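PDB 6QLG: flavin prenyltransferase PAD1, mitochondrial from Aspergillus niger, which probably transfers a dimethylallyl group from dimethylallyl phosphate to N5 and C6 of reduced FMN, making the prenylated flavin cofactor used by ferulic acid decarboxylase. Local coordinates for residues 142-145 against 146-150; 169-172 against 173-177; 59-62 against 63-67. All coordinates share one frame; numbering follows the deposited sequence.

Contact 1: residues 142-145 against 146-150. With FMN (flavin mononucleotide), chain T.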
loop_
_atom_site.group_PDB
_atom_site.type_symbol
_atom_site.label_atom_id
_atom_site.label_comp_id
_atom_site.label_asym_id
_atom_site.label_seq_id
_atom_site.Cartn_x
_atom_site.Cartn_y
_atom_site.Cartn_z
ATOM N N ILE B 142 12.058 14.421 -25.583
ATOM C CA ILE B 142 11.182 13.253 -25.644
ATOM C C ILE B 142 10.441 13.074 -24.324
ATOM O O ILE B 142 9.212 12.937 -24.297
ATOM C CB ILE B 142 11.985 11.996 -26.020
ATOM C CG1 ILE B 142 12.379 12.040 -27.497
ATOM C CG2 ILE B 142 11.182 10.736 -25.721
ATOM C CD1 ILE B 142 13.244 10.883 -27.940
ATOM N N SER B 143 11.171 13.091 -23.207
ATOM C CA SER B 143 10.533 12.848 -21.916
ATOM C C SER B 143 9.657 14.024 -21.498
ATOM O O SER B 143 8.591 13.827 -20.902
ATOM C CB SER B 143 11.591 12.542 -20.854
ATOM O OG SER B 143 12.649 13.482 -20.887
ATOM N N ARG B 144 10.075 15.254 -21.814
ATOM C CA ARG B 144 9.254 16.416 -21.481
ATOM C C ARG B 144 7.947 16.413 -22.261
ATOM O O ARG B 144 6.880 16.674 -21.693
ATOM C CB ARG B 144 10.028 17.708 -21.740
ATOM C CG ARG B 144 9.212 18.985 -21.537
ATOM C CD ARG B 144 8.646 19.088 -20.123
ATOM N NE ARG B 144 7.858 20.304 -19.935
ATOM C CZ ARG B 144 7.045 20.521 -18.904
ATOM N NH1 ARG B 144 6.901 19.602 -17.959
ATOM N NH2 ARG B 144 6.370 21.660 -18.818
ATOM N N THR B 145 8.006 16.120 -23.562
ATOM C CA THR B 145 6.784 16.100 -24.360
ATOM C C THR B 145 5.836 15.007 -23.883
ATOM O O THR B 145 4.620 15.220 -23.808
ATOM C CB THR B 145 7.122 15.925 -25.841
ATOM O OG1 THR B 145 8.045 16.946 -26.242
ATOM C CG2 THR B 145 5.865 16.040 -26.689
ATOM N N ALA B 146 6.373 13.832 -23.543
ATOM C CA ALA B 146 5.537 12.783 -22.965
ATOM C C ALA B 146 4.943 13.226 -21.633
ATOM O O ALA B 146 3.758 12.993 -21.364
ATOM C CB ALA B 146 6.346 11.500 -22.786
ATOM N N ASP B 147 5.758 13.862 -20.786
ATOM C CA ASP B 147 5.258 14.413 -19.530
ATOM C C ASP B 147 4.111 15.385 -19.779
ATOM O O ASP B 147 3.130 15.414 -19.026
ATOM C CB ASP B 147 6.403 15.103 -18.782
ATOM C CG ASP B 147 6.053 15.440 -17.344
ATOM O OD1 ASP B 147 5.916 14.506 -16.525
ATOM O OD2 ASP B 147 5.930 16.643 -17.030
ATOM N N VAL B 148 4.211 16.177 -20.850
ATOM C CA VAL B 148 3.156 17.125 -21.190
ATOM C C VAL B 148 1.917 16.398 -21.706
ATOM O O VAL B 148 0.786 16.753 -21.356
ATOM C CB VAL B 148 3.685 18.151 -22.208
ATOM C CG1 VAL B 148 2.542 18.953 -22.799
ATOM C CG2 VAL B 148 4.700 19.070 -21.546
ATOM N N MET B 149 2.107 15.373 -22.544
ATOM C CA MET B 149 0.970 14.589 -23.023
ATOM C C MET B 149 0.173 14.004 -21.862
ATOM O O MET B 149 -1.065 14.006 -21.885
ATOM C CB MET B 149 1.447 13.467 -23.950
ATOM C CG MET B 149 2.148 13.931 -25.218
ATOM S SD MET B 149 1.034 14.672 -26.429
ATOM C CE MET B 149 2.220 15.358 -27.588
ATOM N N LEU B 150 0.863 13.497 -20.839
ATOM C CA LEU B 150 0.169 12.912 -19.697
ATOM C C LEU B 150 -0.624 13.964 -18.932
ATOM O O LEU B 150 -1.768 13.717 -18.534
ATOM C CB LEU B 150 1.168 12.215 -18.774
ATOM C CG LEU B 150 1.817 10.942 -19.324
ATOM C CD1 LEU B 150 2.827 10.377 -18.334
ATOM C CD2 LEU B 150 0.757 9.909 -19.666
HETATM N N1 FMN T . 8.833 22.965 -17.089
HETATM C C2 FMN T . 7.979 22.895 -16.008
HETATM O O2 FMN T . 7.904 21.851 -15.364
HETATM N N3 FMN T . 7.216 23.992 -15.656
HETATM C C4 FMN T . 7.307 25.166 -16.385
HETATM O O4 FMN T . 6.631 26.156 -16.080
HETATM C C4A FMN T . 8.169 25.236 -17.473
HETATM N N5 FMN T . 8.255 26.408 -18.191
HETATM C C5A FMN T . 9.109 26.487 -19.273
HETATM C C6 FMN T . 9.200 27.670 -20.003
HETATM C C7 FMN T . 10.062 27.741 -21.089
HETATM C C7M FMN T . 10.168 29.007 -21.881
HETATM C C8 FMN T . 10.832 26.638 -21.448
HETATM C C8M FMN T . 11.759 26.734 -22.627
HETATM C C9 FMN T . 10.739 25.458 -20.719
HETATM C C9A FMN T . 9.880 25.379 -19.631
HETATM N N10 FMN T . 9.791 24.204 -18.901
HETATM C C10 FMN T . 8.932 24.131 -17.824
HETATM C "C1'" FMN T . 10.602 22.995 -19.274
HETATM C "C2'" FMN T . 11.872 22.871 -18.443
HETATM O "O2'" FMN T . 12.715 23.965 -18.722
HETATM C "C3'" FMN T . 12.592 21.580 -18.809
HETATM O "O3'" FMN T . 11.922 20.466 -18.259
HETATM C "C4'" FMN T . 14.027 21.583 -18.296
HETATM O "O4'" FMN T . 14.617 20.333 -18.572
HETATM C "C5'" FMN T . 14.103 21.797 -16.787
HETATM O "O5'" FMN T . 15.466 21.764 -16.415
HETATM P P FMN T . 15.997 22.344 -15.008
HETATM O O1P FMN T . 17.338 21.720 -14.689
HETATM O O2P FMN T . 16.129 23.844 -15.127
HETATM O O3P FMN T . 15.019 21.990 -13.908
#

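Contact 2: residues 169-172 against 173-177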
loop_
_atom_site.group_PDB
_atom_site.type_symbol
_atom_site.label_atom_id
_atom_site.label_comp_id
_atom_site.label_asym_id
_atom_site.label_seq_id
_atom_site.Cartn_x
_atom_site.Cartn_y
_atom_site.Cartn_z
ATOM N N HIS B 169 11.475 -2.596 -14.298
ATOM C CA HIS B 169 10.765 -2.363 -15.554
ATOM C C HIS B 169 9.258 -2.496 -15.370
ATOM O O HIS B 169 8.486 -1.649 -15.833
ATOM C CB HIS B 169 11.247 -3.346 -16.623
ATOM C CG HIS B 169 12.727 -3.332 -16.843
ATOM N ND1 HIS B 169 13.468 -4.485 -16.977
ATOM C CD2 HIS B 169 13.602 -2.306 -16.972
ATOM C CE1 HIS B 169 14.737 -4.172 -17.169
ATOM N NE2 HIS B 169 14.845 -2.856 -17.172
ATOM N N LEU B 170 8.824 -3.564 -14.698
ATOM C CA LEU B 170 7.396 -3.838 -14.580
ATOM C C LEU B 170 6.704 -2.818 -13.689
ATOM O O LEU B 170 5.568 -2.416 -13.967
ATOM C CB LEU B 170 7.181 -5.259 -14.055
ATOM C CG LEU B 170 7.362 -6.315 -15.148
ATOM C CD1 LEU B 170 7.395 -7.715 -14.570
ATOM C CD2 LEU B 170 6.254 -6.184 -16.187
ATOM N N ARG B 171 7.370 -2.382 -12.617
ATOM C CA ARG B 171 6.806 -1.321 -11.789
ATOM C C ARG B 171 6.649 -0.033 -12.587
ATOM O O ARG B 171 5.614 0.638 -12.503
ATOM C CB ARG B 171 7.680 -1.086 -10.556
ATOM C CG ARG B 171 7.271 0.133 -9.737
ATOM C CD ARG B 171 8.455 0.752 -9.010
ATOM N NE ARG B 171 9.325 1.509 -9.904
ATOM C CZ ARG B 171 10.642 1.624 -9.746
ATOM N NH1 ARG B 171 11.243 1.030 -8.725
ATOM N NH2 ARG B 171 11.356 2.334 -10.610
ATOM N N ASN B 172 7.667 0.326 -13.374
ATOM C CA ASN B 172 7.571 1.519 -14.207
ATOM C C ASN B 172 6.436 1.393 -15.215
ATOM O O ASN B 172 5.692 2.354 -15.445
ATOM C CB ASN B 172 8.900 1.772 -14.917
ATOM C CG ASN B 172 9.984 2.244 -13.969
ATOM O OD1 ASN B 172 9.727 2.494 -12.791
ATOM N ND2 ASN B 172 11.206 2.369 -14.478
ATOM N N MET B 173 6.275 0.210 -15.814
ATOM C CA MET B 173 5.204 0.008 -16.786
ATOM C C MET B 173 3.833 0.110 -16.130
ATOM O O MET B 173 2.938 0.791 -16.644
ATOM C CB MET B 173 5.361 -1.349 -17.468
ATOM C CG MET B 173 6.492 -1.426 -18.477
ATOM S SD MET B 173 6.709 -3.110 -19.076
ATOM C CE MET B 173 8.180 -2.918 -20.085
ATOM N N LEU B 174 3.646 -0.575 -14.998
ATOM C CA LEU B 174 2.350 -0.559 -14.327
ATOM C C LEU B 174 1.980 0.852 -13.888
ATOM O O LEU B 174 0.857 1.314 -14.124
ATOM C CB LEU B 174 2.362 -1.507 -13.125
ATOM C CG LEU B 174 1.111 -1.461 -12.239
ATOM C CD1 LEU B 174 -0.119 -1.934 -13.009
ATOM C CD2 LEU B 174 1.303 -2.284 -10.972
ATOM N N GLU B 175 2.921 1.559 -13.259
ATOM C CA GLU B 175 2.601 2.855 -12.673
ATOM C C GLU B 175 2.475 3.952 -13.725
ATOM O O GLU B 175 1.667 4.871 -13.551
ATOM C CB GLU B 175 3.648 3.217 -11.614
ATOM C CG GLU B 175 3.520 2.350 -10.355
ATOM C CD GLU B 175 4.529 2.687 -9.268
ATOM O OE1 GLU B 175 5.350 3.610 -9.459
ATOM O OE2 GLU B 175 4.504 2.015 -8.215
ATOM N N VAL B 176 3.236 3.879 -14.819
ATOM C CA VAL B 176 3.023 4.856 -15.884
ATOM C C VAL B 176 1.724 4.554 -16.625
ATOM O O VAL B 176 1.073 5.470 -17.145
ATOM C CB VAL B 176 4.234 4.912 -16.837
ATOM C CG1 VAL B 176 4.159 3.822 -17.902
ATOM C CG2 VAL B 176 4.336 6.290 -17.484
ATOM N N THR B 177 1.317 3.282 -16.677
ATOM C CA THR B 177 0.009 2.942 -17.230
ATOM C C THR B 177 -1.103 3.601 -16.424
ATOM O O THR B 177 -2.031 4.196 -16.986
ATOM C CB THR B 177 -0.172 1.421 -17.258
ATOM O OG1 THR B 177 0.631 0.855 -18.301
ATOM C CG2 THR B 177 -1.633 1.047 -17.485
#

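Contact 3: residues 59-62 against 63-67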
loop_
_atom_site.group_PDB
_atom_site.type_symbol
_atom_site.label_atom_id
_atom_site.label_comp_id
_atom_site.label_asym_id
_atom_site.label_seq_id
_atom_site.Cartn_x
_atom_site.Cartn_y
_atom_site.Cartn_z
ATOM N N VAL B 59 6.468 3.556 -38.696
ATOM C CA VAL B 59 5.390 4.378 -38.155
ATOM C C VAL B 59 5.334 5.719 -38.877
ATOM O O VAL B 59 4.254 6.204 -39.235
ATOM C CB VAL B 59 5.557 4.553 -36.633
ATOM C CG1 VAL B 59 4.750 5.744 -36.142
ATOM C CG2 VAL B 59 5.128 3.284 -35.900
ATOM N N LEU B 60 6.497 6.336 -39.112
ATOM C CA LEU B 60 6.533 7.608 -39.826
ATOM C C LEU B 60 5.981 7.463 -41.240
ATOM O O LEU B 60 5.246 8.334 -41.721
ATOM C CB LEU B 60 7.963 8.149 -39.863
ATOM C CG LEU B 60 8.523 8.747 -38.572
ATOM C CD1 LEU B 60 10.026 8.958 -38.691
ATOM C CD2 LEU B 60 7.824 10.052 -38.238
ATOM N N ILE B 61 6.322 6.367 -41.918
ATOM C CA ILE B 61 5.828 6.140 -43.273
ATOM C C ILE B 61 4.320 5.924 -43.263
ATOM O O ILE B 61 3.596 6.459 -44.111
ATOM C CB ILE B 61 6.568 4.951 -43.914
ATOM C CG1 ILE B 61 8.046 5.292 -44.123
ATOM C CG2 ILE B 61 5.916 4.550 -45.232
ATOM C CD1 ILE B 61 8.908 4.091 -44.450
ATOM N N ALA B 62 3.821 5.148 -42.296
ATOM C CA ALA B 62 2.393 4.856 -42.240
ATOM C C ALA B 62 1.580 6.103 -41.909
ATOM O O ALA B 62 0.487 6.299 -42.455
ATOM C CB ALA B 62 2.122 3.752 -41.217
ATOM N N LEU B 63 2.091 6.953 -41.016
ATOM C CA LEU B 63 1.360 8.164 -40.655
ATOM C C LEU B 63 1.349 9.166 -41.803
ATOM O O LEU B 63 0.353 9.870 -42.009
ATOM C CB LEU B 63 1.964 8.794 -39.400
ATOM C CG LEU B 63 1.727 8.075 -38.071
ATOM C CD1 LEU B 63 2.536 8.736 -36.966
ATOM C CD2 LEU B 63 0.248 8.059 -37.720
ATOM N N ARG B 64 2.453 9.259 -42.549
ATOM C CA ARG B 64 2.468 10.102 -43.740
ATOM C C ARG B 64 1.411 9.643 -44.738
ATOM O O ARG B 64 0.682 10.459 -45.312
ATOM C CB ARG B 64 3.859 10.083 -44.375
ATOM C CG ARG B 64 3.913 10.626 -45.797
ATOM C CD ARG B 64 5.253 11.283 -46.079
ATOM N NE ARG B 64 5.445 12.477 -45.262
ATOM C CZ ARG B 64 6.573 13.177 -45.212
ATOM N NH1 ARG B 64 6.652 14.251 -44.438
ATOM N NH2 ARG B 64 7.624 12.804 -45.933
ATOM N N ARG B 65 1.308 8.326 -44.939
ATOM C CA ARG B 65 0.279 7.771 -45.813
ATOM C C ARG B 65 -1.122 8.164 -45.360
ATOM O O ARG B 65 -2.026 8.304 -46.191
ATOM C CB ARG B 65 0.415 6.248 -45.855
ATOM C CG ARG B 65 0.012 5.595 -47.163
ATOM C CD ARG B 65 0.825 4.327 -47.396
ATOM N NE ARG B 65 2.197 4.626 -47.797
ATOM C CZ ARG B 65 3.165 3.719 -47.900
ATOM N NH1 ARG B 65 2.920 2.446 -47.623
ATOM N NH2 ARG B 65 4.384 4.089 -48.277
ATOM N N LEU B 66 -1.320 8.349 -44.055
ATOM C CA LEU B 66 -2.623 8.670 -43.489
ATOM C C LEU B 66 -2.861 10.169 -43.346
ATOM O O LEU B 66 -3.818 10.566 -42.673
ATOM C CB LEU B 66 -2.785 7.988 -42.127
ATOM C CG LEU B 66 -2.972 6.470 -42.167
ATOM C CD1 LEU B 66 -2.508 5.831 -40.868
ATOM C CD2 LEU B 66 -4.423 6.120 -42.454
ATOM N N ASN B 67 -2.014 11.002 -43.957
ATOM C CA ASN B 67 -2.158 12.459 -43.913
ATOM C C ASN B 67 -2.127 12.990 -42.480
ATOM O O ASN B 67 -2.866 13.910 -42.122
ATOM C CB ASN B 67 -3.430 12.915 -44.633
ATOM C CG ASN B 67 -3.348 14.354 -45.104
ATOM O OD1 ASN B 67 -2.289 14.821 -45.524
ATOM N ND2 ASN B 67 -4.465 15.067 -45.027
#

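Contact 1: residues 142-145 against 146-150
The guanidinium of Arg144 is held between a methyl group and the flavin. Over the centre of one face sits Val148 CG2, one helical turn on, 3.8 Å from Arg144 CZ; over the opposite face, displaced toward the rim, FMN N1 lies 3.3 Å from Arg144 NH2. Asp147 approaches obliquely, its carboxylate plane turned 30° from the guanidinium, and forms a salt bridge from OD2 to Arg144 NH1 at 3.2 Å. Arg144 CG stands anti to the backbone N (chi1 175°), and a bend at chi2 (58°) carries the chain along the helix toward both residues. Each charged group also has a partner on a second subunit, Glu162 for Arg144 NH2 and His169 for Asp147 OD2, a network that fixes the guanidinium beside the flavin, itself held by Ser75 and Ser126 of that subunit. Arg144 also lines the dimethylallyl diphosphate pocket. On the side of the helix turned to the sheet, the side chains of Thr145 and Met149 lie side by side, pointing the same way, with Thr145 CG2 3.8 Å from Met149 CE. Here helix 141-151 packs through Thr145, Ala146 and Met149 on Met120 of strand 119-125, with Ala146 and Leu150 against Ile133 of helix 127-135.

Contact 2: residues 169-172 against 173-177
Helix 167-178 is the crossover helix of the beta-alpha-beta unit that joins strand 155-160 to strand 182-183, and residues 169-177 make up most of it. Arg171 and Glu175, one turn apart, cross at an angle, with the aliphatic part of the arginine doing the touching: Arg171 CG lies 3.7 Å from Glu175 OE2. The charged ends do not pair, since Arg171 NE and Glu175 OE1 remain 4.5 Å apart. A bend at chi3 (75°) turns the guanidinium back to the amide of its neighbour, where Arg171 NH2 donates to Asn172 OD1 at 2.7 Å, with that oxygen tilted 18° out of the guanidinium plane; Arg171 NE adds a weak bond to the same oxygen. The amide thus steadies the arginine, while Asn172 ND2 and Arg171 NH2 reach the carbonyls of Ser135 and His134 of a neighbouring subunit. Glu175 OE1 instead takes a hydrogen bond from His134 NE2 of its own chain.

On another side of the helix, Leu170 CD2 and Met173 SD meet loosely at 4.2 Å, and both side chains pack on Leu165 and on a further subunit. Met173 O is gripped twice by Thr177, which brings OG1 (2.8 Å) and the backbone N to opposite faces of the carbonyl plane. The main chain keeps i to i+4 bonds throughout, among them Glu175 N to Arg171 O at 2.9 Å. Such a crossover helix, set against strand 182-183 through Met173, Val176 and Thr177, belongs to the Rossmann-like flavoprotein fold, and here it also forms subunit interfaces.

Contact 3: residues 59-62 against 63-67
Ile61 chi1 (-66°) sets CG1 anti to the carbonyl carbon and so turns the CG2 methyl toward Arg65, whose chain folds back at chi3 (-75°) so that the guanidinium lies along the isoleucine. The two side chains run alongside each other in the same direction, and Ile61 CG2 sits over one face of the guanidinium, 3.4 Å from Arg65 NH2 and 3.9 Å from Arg65 CZ. This is apolar contact against a flat cation on an outer side of the helix. On another side of the helix, Val59 and Leu63 also lie side by side, with Val59 CG1 and Leu63 CD1 3.8 Å apart. Leu63 CG lies 3.4 Å from Val59 O.

These residues form the C-terminal part of helix 53-65, the crossover of the beta-alpha-beta unit between strands 42-47 and 69-74. Its inner side rests on the parallel sheet, where Leu60 and Leu63 pack on Val45 and Thr70; Val59, Ala62 and Leu63 meet helix 197-210.

The helical bonding weakens toward the end. Arg65 N still donates to Ile61 O at 3.1 Å, in a nearly straight bond, whereas Leu66 N makes only a weak bond to Ala62 O at 3.2 Å. A Schellman motif closes the helix: Asn67, at positive phi (59°), is the C-prime residue and returns its N to Arg64 O at 3.1 Å, while Val68 N reaches back to Leu63 O. Arg64 extends away from the turn to a salt bridge with Asp98 and a hydrogen bond to Ala95 O.

From the N terminus, contact 3 comes first, at the end of the helix between strands 42-47 and 69-74. Contact 1 follows in helix 141-151, between strands 119-125 and 155-160, and contact 2 in the helix leading from strand 155-160 to 182-183. Each lies within a single helix and closes no loop beyond a turn or two; the three run in series, neither nesting nor crossing. Contacts 2 and 3 lie on opposite sides of the chain's centre, their own centres about 29 Å apart. Contacts 1 and 2 meet across a subunit interface, where helix 141-151 of one chain faces helix 167-178 of another beside a flavin, whereas contact 3 touches no other chain.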